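Local coordinates for ABC sugar transporter, periplasmic sugar binding protein (Legionella pneumophila subsp. pneumophila, PDB 3ROT) that probably binds a carbohydrate in the periplasm as the solute-binding component of an ABC sugar transporter, at residues G120-A123 against L124-P128; D111-L114 against A115-L119; I143-E146 against K147-Y150. All coordinates share one frame; numbering follows the deposited sequence.

Contact 1: residues G120-A123 against L124-P128; sequences GEKA and LELTP
Backbone bonds from L124, L126 and T127 back to G120, K122 and A123 carry helix 112-126 through its last turn, L126 N meeting K122 O at 2.9 Å and nearly straight (172°). The middle of the turn is looser, since E125 N makes weak bonds to both E121 O and K122 O. T127 N still reaches A123 O at 2.7 Å, although T127 is the first residue to leave helical backbone angles.

K122 carries most of the side-chain contact. Its CG stands anti to the backbone N (chi1 175°), and bends at each following torsion fold the chain over L126, bringing CD to 3.5 Å from L126 CD1. Farther along the same chain, K122 CE passes 3.6 Å from E125 OE1. The charged atoms themselves do not meet, K122 NZ and E125 OE1 being 4.9 Å apart, so any attraction is probably modest; the ammonium instead makes a cation-pi contact with Y241.

This is the C-terminal end of a helix laid against the five-stranded parallel sheet of one lobe of a periplasmic binding protein. A123 rests on F193 and Y222, while T127 OG1 hydrogen-bonds to Y222 OH. On another side of the turn, L124 sets CG 3.3 Å from G120 O and packs on I155 and L156 of helix 143-158.

Contact 2: residues D111-L114 against A115-L119; sequences DNLL and AGKKL
D111 O receives A115 N at 2.8 Å, the shortest polar bond here. The same aspartate is the N-cap of helix 112-126, and its side chain supplies a second acceptor: L114 N meets D111 OD1 at 3.1 Å. That N-H points almost straight at the oxygen (177°), yet it arrives from above the carboxylate plane, 61° out of it. Having CG anti to its own backbone N (chi1 176°) lets the carboxylate fold back over the first turn. A negative charge at this end would be expected to interact favourably with the helix dipole.

The cap lies where the chain, having left strand 107-109 of the six-stranded sheet, enters a helix that packs on the other, five-stranded sheet. It therefore sits on one of the crossings between the two lobes, the architecture familiar from periplasmic sugar-binding proteins. Regular bonding follows at once, G116 N to N112 O at 2.9 Å and K117 N to L113 O at 3.0 Å.

L113 and K117 supply the side-chain pairing one turn apart. The lysine, extended as far as CE, crosses the leucine at an angle, its CE 4.0 Å from L113 CG, and turns only at its last torsion, where NZ hydrogen-bonds to T154 OG1 of helix 143-158. Lower down, K117 CG lies 3.4 Å from L113 O. L113 also packs on Y150 of that neighbouring helix. A115 has CB 3.5 Å from D111 O and touches F224, whereas K118, with CB 3.4 Å from L114 O, packs on Y241 and M243 of strand 241-243.

Contact 3: residues I143-E146 against K147-Y150; sequences IGLE and KRAY
In the first two turns of helix 143-158, the helical limb of the beta-alpha-beta unit joining strands 132-137 and 162-167, L145 lays a methyl group over the guanidinium of R148. L145 CD2 stands 3.4 Å above the guanidinium plane, displaced toward its rim, and the guanidinium atom nearest to L145 CD2 is R148 NH1, at 3.6 Å. The contact is thus methyl to flat face, with the two side chains crossing at a slant. R148, extended from CG to NE, runs back along the helix to its start and carries its guanidinium beneath the L145 methyl, which a chi1 of -55° places on that side.

Helical bonding holds the pair one turn apart: R148 N bonds to G144 O at 3.2 Å and A149 N to L145 O at 3.0 Å, close to straight (173°). The first bond of the series is weaker, K147 N lying 3.3 Å from I143 O. K147 CB packs 3.4 Å from G144 O, while K147 CG is 3.4 Å from I143 O.

Residues of both lobes gather around this helix start. I143 makes a backbone hydrogen bond with P70 and touches D72 and T94, on the side of the six-stranded sheet, and L145 packs on Q139 and T196. R148 NH1 hydrogen-bonds to L195 O and also to a bound glycerol, which probably comes from the crystallisation liquor but may mark the sugar pocket.

Because the methyl meets a face, it does not compete with the N-H groups that radiate in the guanidinium plane. R148 can therefore be steadied by an apolar neighbour and a backbone carbonyl while still offering hydrogen bonds to a hydroxyl-rich molecule, an arrangement consistent with carbohydrate binding.

How the contacts relate
Along the chain the order is contact 2, contact 1, contact 3. The first two divide helix 112-126 between them, its capped start in contact 2 and its C-terminal end in contact 1, with centres 13 Å apart. Contact 3 opens helix 143-158, which is reached through strand 132-137 and packs beside the earlier helix. Its centre is about 9 Å from that of contact 2, which it touches, N112 CB lying 3.6 Å from K147 CB; contact 1 remains about 7 Å from it at the nearest atoms. Contacts 2 and 3 thus lie where the two lobes meet, consistent with the ligand cleft of this family, while contact 1 lies farther out in the lobe of the five-stranded sheet.

Contact 1: residues G120-A123 against L124-P128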
ATOM      1  N   GLY A 120      23.804  -9.186  -0.778  1.00 24.49           N
ATOM      2  CA  GLY A 120      24.167 -10.551  -1.109  1.00 24.52           C
ATOM      3  C   GLY A 120      25.180 -11.111  -0.123  1.00 24.63           C
ATOM      4  O   GLY A 120      25.010 -12.218   0.361  1.00 25.70           O
ATOM      5  N   GLU A 121      26.224 -10.345   0.189  1.00 25.88           N
ATOM      6  CA  GLU A 121      27.258 -10.796   1.123  1.00 28.31           C
ATOM      7  C   GLU A 121      26.736 -11.003   2.548  1.00 28.29           C
ATOM      8  O   GLU A 121      27.188 -11.903   3.258  1.00 26.60           O
ATOM      9  CB  GLU A 121      28.421  -9.797   1.164  1.00 31.24           C
ATOM     10  CG  GLU A 121      29.102  -9.566  -0.170  1.00 39.78           C
ATOM     11  CD  GLU A 121      30.146  -8.457  -0.113  1.00 44.64           C
ATOM     12  OE1 GLU A 121      29.845  -7.376   0.442  1.00 48.05           O
ATOM     13  OE2 GLU A 121      31.263  -8.663  -0.631  1.00 46.72           O
ATOM     14  N   LYS A 122      25.792 -10.168   2.969  1.00 26.49           N
ATOM     15  CA  LYS A 122      25.237 -10.282   4.310  1.00 27.00           C
ATOM     16  C   LYS A 122      24.357 -11.530   4.437  1.00 25.02           C
ATOM     17  O   LYS A 122      24.398 -12.230   5.449  1.00 25.41           O
ATOM     18  CB  LYS A 122      24.433  -9.020   4.654  1.00 27.98           C
ATOM     19  CG  LYS A 122      23.712  -9.069   5.992  1.00 31.27           C
ATOM     20  CD  LYS A 122      24.640  -9.409   7.144  1.00 33.24           C
ATOM     21  CE  LYS A 122      25.868  -8.520   7.148  1.00 36.81           C
ATOM     22  NZ  LYS A 122      25.498  -7.086   7.083  1.00 40.44           N
ATOM     23  N   ALA A 123      23.566 -11.804   3.405  1.00 24.63           N
ATOM     24  CA  ALA A 123      22.691 -12.971   3.403  1.00 24.93           C
ATOM     25  C   ALA A 123      23.511 -14.265   3.468  1.00 26.77           C
ATOM     26  O   ALA A 123      23.101 -15.236   4.094  1.00 26.56           O
ATOM     27  CB  ALA A 123      21.816 -12.967   2.148  1.00 24.56           C
ATOM     28  N   LEU A 124      24.670 -14.277   2.817  1.00 26.82           N
ATOM     29  CA  LEU A 124      25.510 -15.470   2.823  1.00 30.13           C
ATOM     30  C   LEU A 124      26.174 -15.652   4.179  1.00 30.21           C
ATOM     31  O   LEU A 124      26.507 -16.768   4.567  1.00 30.86           O
ATOM     32  CB  LEU A 124      26.565 -15.396   1.718  1.00 30.78           C
ATOM     33  CG  LEU A 124      25.990 -15.357   0.300  1.00 34.34           C
ATOM     34  CD1 LEU A 124      27.109 -15.529  -0.703  1.00 35.86           C
ATOM     35  CD2 LEU A 124      24.964 -16.464   0.123  1.00 34.02           C
ATOM     36  N   GLU A 125      26.355 -14.552   4.898  1.00 29.88           N
ATOM     37  CA  GLU A 125      26.952 -14.597   6.227  1.00 28.79           C
ATOM     38  C   GLU A 125      25.904 -15.092   7.224  1.00 27.31           C
ATOM     39  O   GLU A 125      26.148 -16.011   8.006  1.00 24.31           O
ATOM     40  CB  GLU A 125      27.426 -13.205   6.648  1.00 31.16           C
ATOM     41  CG  GLU A 125      28.077 -13.159   8.014  1.00 39.20           C
ATOM     42  CD  GLU A 125      28.214 -11.743   8.555  1.00 43.70           C
ATOM     43  OE1 GLU A 125      28.588 -10.840   7.777  1.00 45.10           O
ATOM     44  OE2 GLU A 125      27.956 -11.535   9.764  1.00 46.46           O
ATOM     45  N   LEU A 126      24.730 -14.471   7.184  1.00 26.31           N
ATOM     46  CA  LEU A 126      23.649 -14.821   8.089  1.00 24.43           C
ATOM     47  C   LEU A 126      22.939 -16.123   7.738  1.00 25.66           C
ATOM     48  O   LEU A 126      22.331 -16.745   8.604  1.00 25.30           O
ATOM     49  CB  LEU A 126      22.633 -13.672   8.146  1.00 26.47           C
ATOM     50  CG  LEU A 126      23.218 -12.331   8.605  1.00 26.15           C
ATOM     51  CD1 LEU A 126      22.107 -11.289   8.680  1.00 26.66           C
ATOM     52  CD2 LEU A 126      23.884 -12.489   9.964  1.00 27.45           C
ATOM     53  N   THR A 127      23.019 -16.536   6.474  1.00 23.42           N
ATOM     54  CA  THR A 127      22.379 -17.770   6.029  1.00 25.53           C
ATOM     55  C   THR A 127      23.409 -18.713   5.381  1.00 27.88           C
ATOM     56  O   THR A 127      23.414 -18.908   4.162  1.00 26.02           O
ATOM     57  CB  THR A 127      21.235 -17.470   5.025  1.00 25.94           C
ATOM     58  OG1 THR A 127      20.258 -16.616   5.650  1.00 25.34           O
ATOM     59  CG2 THR A 127      20.554 -18.757   4.585  1.00 26.95           C
ATOM     60  N   PRO A 128      24.303 -19.295   6.199  1.00 29.62           N
ATOM     61  CA  PRO A 128      25.358 -20.222   5.761  1.00 32.70           C
ATOM     62  C   PRO A 128      24.809 -21.450   5.043  1.00 33.75           C
ATOM     63  O   PRO A 128      25.463 -22.016   4.169  1.00 35.36           O
ATOM     64  CB  PRO A 128      26.051 -20.604   7.068  1.00 32.28           C
ATOM     65  CG  PRO A 128      25.861 -19.401   7.914  1.00 33.88           C
ATOM     66  CD  PRO A 128      24.418 -19.039   7.646  1.00 30.74           C
TER

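Contact 2: residues D111-L114 against A115-L119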
ATOM      1  N   ASP A 111      24.360   3.729  -3.945  1.00 27.07           N
ATOM      2  CA  ASP A 111      24.956   3.110  -5.120  1.00 27.54           C
ATOM      3  C   ASP A 111      24.257   1.751  -5.191  1.00 26.29           C
ATOM      4  O   ASP A 111      24.636   0.814  -4.499  1.00 26.59           O
ATOM      5  CB  ASP A 111      26.453   2.932  -4.889  1.00 32.08           C
ATOM      6  CG  ASP A 111      27.141   2.209  -6.033  1.00 35.81           C
ATOM      7  OD1 ASP A 111      26.499   1.350  -6.677  1.00 38.40           O
ATOM      8  OD2 ASP A 111      28.335   2.488  -6.271  1.00 39.96           O
ATOM      9  N   ASN A 112      23.221   1.663  -6.014  1.00 25.69           N
ATOM     10  CA  ASN A 112      22.430   0.443  -6.142  1.00 24.78           C
ATOM     11  C   ASN A 112      23.209  -0.848  -6.364  1.00 26.15           C
ATOM     12  O   ASN A 112      22.918  -1.857  -5.735  1.00 23.18           O
ATOM     13  CB  ASN A 112      21.381   0.627  -7.241  1.00 23.59           C
ATOM     14  CG  ASN A 112      20.138   1.336  -6.739  1.00 24.65           C
ATOM     15  OD1 ASN A 112      19.581   2.203  -7.413  1.00 27.08           O
ATOM     16  ND2 ASN A 112      19.689   0.958  -5.545  1.00 23.74           N
ATOM     17  N   LEU A 113      24.188  -0.813  -7.261  1.00 26.20           N
ATOM     18  CA  LEU A 113      25.000  -1.990  -7.541  1.00 27.81           C
ATOM     19  C   LEU A 113      25.696  -2.446  -6.275  1.00 27.02           C
ATOM     20  O   LEU A 113      25.581  -3.601  -5.877  1.00 25.87           O
ATOM     21  CB  LEU A 113      26.051  -1.679  -8.606  1.00 28.27           C
ATOM     22  CG  LEU A 113      26.987  -2.831  -8.991  1.00 32.27           C
ATOM     23  CD1 LEU A 113      26.181  -4.005  -9.556  1.00 27.59           C
ATOM     24  CD2 LEU A 113      28.001  -2.317 -10.021  1.00 30.45           C
ATOM     25  N   LEU A 114      26.414  -1.530  -5.637  1.00 26.75           N
ATOM     26  CA  LEU A 114      27.133  -1.861  -4.420  1.00 27.91           C
ATOM     27  C   LEU A 114      26.193  -2.327  -3.310  1.00 26.72           C
ATOM     28  O   LEU A 114      26.514  -3.269  -2.579  1.00 24.04           O
ATOM     29  CB  LEU A 114      27.974  -0.664  -3.958  1.00 31.92           C
ATOM     30  CG  LEU A 114      28.770  -0.843  -2.662  1.00 36.76           C
ATOM     31  CD1 LEU A 114      29.654  -2.087  -2.758  1.00 40.94           C
ATOM     32  CD2 LEU A 114      29.609   0.403  -2.396  1.00 38.97           C
ATOM     33  N   ALA A 115      25.032  -1.683  -3.186  1.00 24.71           N
ATOM     34  CA  ALA A 115      24.058  -2.074  -2.164  1.00 23.07           C
ATOM     35  C   ALA A 115      23.619  -3.521  -2.388  1.00 23.68           C
ATOM     36  O   ALA A 115      23.472  -4.288  -1.440  1.00 23.86           O
ATOM     37  CB  ALA A 115      22.841  -1.149  -2.205  1.00 24.87           C
ATOM     38  N   GLY A 116      23.402  -3.886  -3.651  1.00 23.03           N
ATOM     39  CA  GLY A 116      23.005  -5.247  -3.969  1.00 22.10           C
ATOM     40  C   GLY A 116      24.090  -6.231  -3.565  1.00 24.07           C
ATOM     41  O   GLY A 116      23.820  -7.248  -2.922  1.00 24.84           O
ATOM     42  N   LYS A 117      25.330  -5.928  -3.932  1.00 23.85           N
ATOM     43  CA  LYS A 117      26.450  -6.803  -3.581  1.00 25.49           C
ATOM     44  C   LYS A 117      26.513  -6.973  -2.077  1.00 24.44           C
ATOM     45  O   LYS A 117      26.676  -8.082  -1.579  1.00 24.56           O
ATOM     46  CB  LYS A 117      27.778  -6.216  -4.050  1.00 27.07           C
ATOM     47  CG  LYS A 117      27.921  -6.098  -5.546  1.00 31.42           C
ATOM     48  CD  LYS A 117      29.323  -5.607  -5.895  1.00 36.00           C
ATOM     49  CE  LYS A 117      29.502  -5.455  -7.403  1.00 40.29           C
ATOM     50  NZ  LYS A 117      29.206  -6.725  -8.128  1.00 43.76           N
ATOM     51  N   LYS A 118      26.384  -5.861  -1.363  1.00 23.36           N
ATOM     52  CA  LYS A 118      26.418  -5.876   0.090  1.00 25.05           C
ATOM     53  C   LYS A 118      25.287  -6.712   0.690  1.00 24.44           C
ATOM     54  O   LYS A 118      25.486  -7.420   1.682  1.00 24.70           O
ATOM     55  CB  LYS A 118      26.348  -4.445   0.616  1.00 30.26           C
ATOM     56  CG  LYS A 118      26.026  -4.340   2.093  1.00 38.55           C
ATOM     57  CD  LYS A 118      27.166  -4.817   2.974  1.00 43.33           C
ATOM     58  CE  LYS A 118      26.762  -4.737   4.440  1.00 46.49           C
ATOM     59  NZ  LYS A 118      26.206  -3.390   4.792  1.00 46.89           N
ATOM     60  N   LEU A 119      24.100  -6.640   0.100  1.00 23.92           N
ATOM     61  CA  LEU A 119      22.997  -7.415   0.645  1.00 24.40           C
ATOM     62  C   LEU A 119      23.300  -8.883   0.413  1.00 22.71           C
ATOM     63  O   LEU A 119      23.092  -9.708   1.291  1.00 19.30           O
ATOM     64  CB  LEU A 119      21.664  -7.041  -0.002  1.00 23.27           C
ATOM     65  CG  LEU A 119      20.473  -7.684   0.717  1.00 24.32           C
ATOM     66  CD1 LEU A 119      20.570  -7.395   2.221  1.00 22.86           C
ATOM     67  CD2 LEU A 119      19.163  -7.158   0.134  1.00 23.71           C
TER

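Contact 3: residues I143-E146 against K147-Y150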
ATOM      1  N   ILE A 143      15.682   0.936 -13.674  1.00 25.89           N
ATOM      2  CA  ILE A 143      17.132   0.765 -13.774  1.00 27.55           C
ATOM      3  C   ILE A 143      17.872   0.664 -12.443  1.00 27.65           C
ATOM      4  O   ILE A 143      18.963   0.084 -12.369  1.00 26.68           O
ATOM      5  CB  ILE A 143      17.760   1.889 -14.632  1.00 29.10           C
ATOM      6  CG1 ILE A 143      17.563   3.253 -13.961  1.00 27.63           C
ATOM      7  CG2 ILE A 143      17.124   1.880 -16.017  1.00 28.23           C
ATOM      8  CD1 ILE A 143      18.104   4.422 -14.786  1.00 29.93           C
ATOM      9  N   GLY A 144      17.278   1.216 -11.393  1.00 25.95           N
ATOM     10  CA  GLY A 144      17.904   1.139 -10.084  1.00 26.19           C
ATOM     11  C   GLY A 144      17.786  -0.282  -9.562  1.00 26.31           C
ATOM     12  O   GLY A 144      18.757  -0.862  -9.067  1.00 25.87           O
ATOM     13  N   LEU A 145      16.594  -0.859  -9.679  1.00 24.59           N
ATOM     14  CA  LEU A 145      16.394  -2.215  -9.209  1.00 22.56           C
ATOM     15  C   LEU A 145      17.196  -3.228 -10.034  1.00 23.82           C
ATOM     16  O   LEU A 145      17.591  -4.264  -9.515  1.00 24.21           O
ATOM     17  CB  LEU A 145      14.900  -2.561  -9.213  1.00 22.58           C
ATOM     18  CG  LEU A 145      14.013  -1.594  -8.417  1.00 21.36           C
ATOM     19  CD1 LEU A 145      12.610  -2.172  -8.298  1.00 20.64           C
ATOM     20  CD2 LEU A 145      14.609  -1.355  -7.030  1.00 20.55           C
ATOM     21  N   GLU A 146      17.448  -2.933 -11.311  1.00 26.79           N
ATOM     22  CA  GLU A 146      18.239  -3.854 -12.139  1.00 29.50           C
ATOM     23  C   GLU A 146      19.654  -3.923 -11.560  1.00 28.30           C
ATOM     24  O   GLU A 146      20.258  -4.996 -11.487  1.00 28.41           O
ATOM     25  CB  GLU A 146      18.305  -3.382 -13.600  1.00 31.65           C
ATOM     26  CG  GLU A 146      16.952  -3.089 -14.218  1.00 39.84           C
ATOM     27  CD  GLU A 146      17.021  -2.760 -15.705  1.00 44.41           C
ATOM     28  OE1 GLU A 146      17.967  -2.055 -16.132  1.00 45.56           O
ATOM     29  OE2 GLU A 146      16.108  -3.195 -16.444  1.00 47.21           O
ATOM     30  N   LYS A 147      20.180  -2.777 -11.140  1.00 29.03           N
ATOM     31  CA  LYS A 147      21.518  -2.732 -10.556  1.00 30.76           C
ATOM     32  C   LYS A 147      21.562  -3.528  -9.252  1.00 27.86           C
ATOM     33  O   LYS A 147      22.547  -4.222  -8.978  1.00 26.17           O
ATOM     34  CB  LYS A 147      21.949  -1.285 -10.296  1.00 35.16           C
ATOM     35  CG  LYS A 147      22.220  -0.476 -11.558  1.00 42.41           C
ATOM     36  CD  LYS A 147      23.381  -1.064 -12.335  1.00 48.07           C
ATOM     37  CE  LYS A 147      23.746  -0.206 -13.543  1.00 52.03           C
ATOM     38  NZ  LYS A 147      24.913  -0.776 -14.290  1.00 52.80           N
ATOM     39  N   ARG A 148      20.502  -3.428  -8.451  1.00 25.68           N
ATOM     40  CA  ARG A 148      20.434  -4.176  -7.189  1.00 27.51           C
ATOM     41  C   ARG A 148      20.480  -5.673  -7.441  1.00 25.67           C
ATOM     42  O   ARG A 148      21.266  -6.398  -6.828  1.00 26.27           O
ATOM     43  CB  ARG A 148      19.145  -3.870  -6.431  1.00 26.51           C
ATOM     44  CG  ARG A 148      19.172  -2.573  -5.690  1.00 28.98           C
ATOM     45  CD  ARG A 148      17.834  -2.278  -5.044  1.00 27.52           C
ATOM     46  NE  ARG A 148      17.764  -0.853  -4.770  1.00 26.67           N
ATOM     47  CZ  ARG A 148      16.785  -0.251  -4.113  1.00 24.50           C
ATOM     48  NH1 ARG A 148      15.758  -0.946  -3.641  1.00 19.06           N
ATOM     49  NH2 ARG A 148      16.849   1.055  -3.934  1.00 25.08           N
ATOM     50  N   ALA A 149      19.608  -6.125  -8.337  1.00 26.98           N
ATOM     51  CA  ALA A 149      19.529  -7.533  -8.693  1.00 28.85           C
ATOM     52  C   ALA A 149      20.886  -8.020  -9.196  1.00 29.42           C
ATOM     53  O   ALA A 149      21.364  -9.076  -8.781  1.00 29.89           O
ATOM     54  CB  ALA A 149      18.475  -7.738  -9.768  1.00 27.24           C
ATOM     55  N   TYR A 150      21.501  -7.246 -10.087  1.00 30.67           N
ATOM     56  CA  TYR A 150      22.798  -7.616 -10.636  1.00 33.20           C
ATOM     57  C   TYR A 150      23.829  -7.759  -9.528  1.00 31.25           C
ATOM     58  O   TYR A 150      24.596  -8.721  -9.501  1.00 31.72           O
ATOM     59  CB  TYR A 150      23.296  -6.577 -11.641  1.00 38.09           C
ATOM     60  CG  TYR A 150      24.535  -7.040 -12.380  1.00 42.04           C
ATOM     61  CD1 TYR A 150      24.442  -7.920 -13.461  1.00 44.81           C
ATOM     62  CD2 TYR A 150      25.802  -6.632 -11.971  1.00 44.45           C
ATOM     63  CE1 TYR A 150      25.588  -8.381 -14.117  1.00 47.33           C
ATOM     64  CE2 TYR A 150      26.951  -7.087 -12.612  1.00 46.32           C
ATOM     65  CZ  TYR A 150      26.840  -7.959 -13.683  1.00 48.56           C
ATOM     66  OH  TYR A 150      27.984  -8.407 -14.308  1.00 49.96           O
TER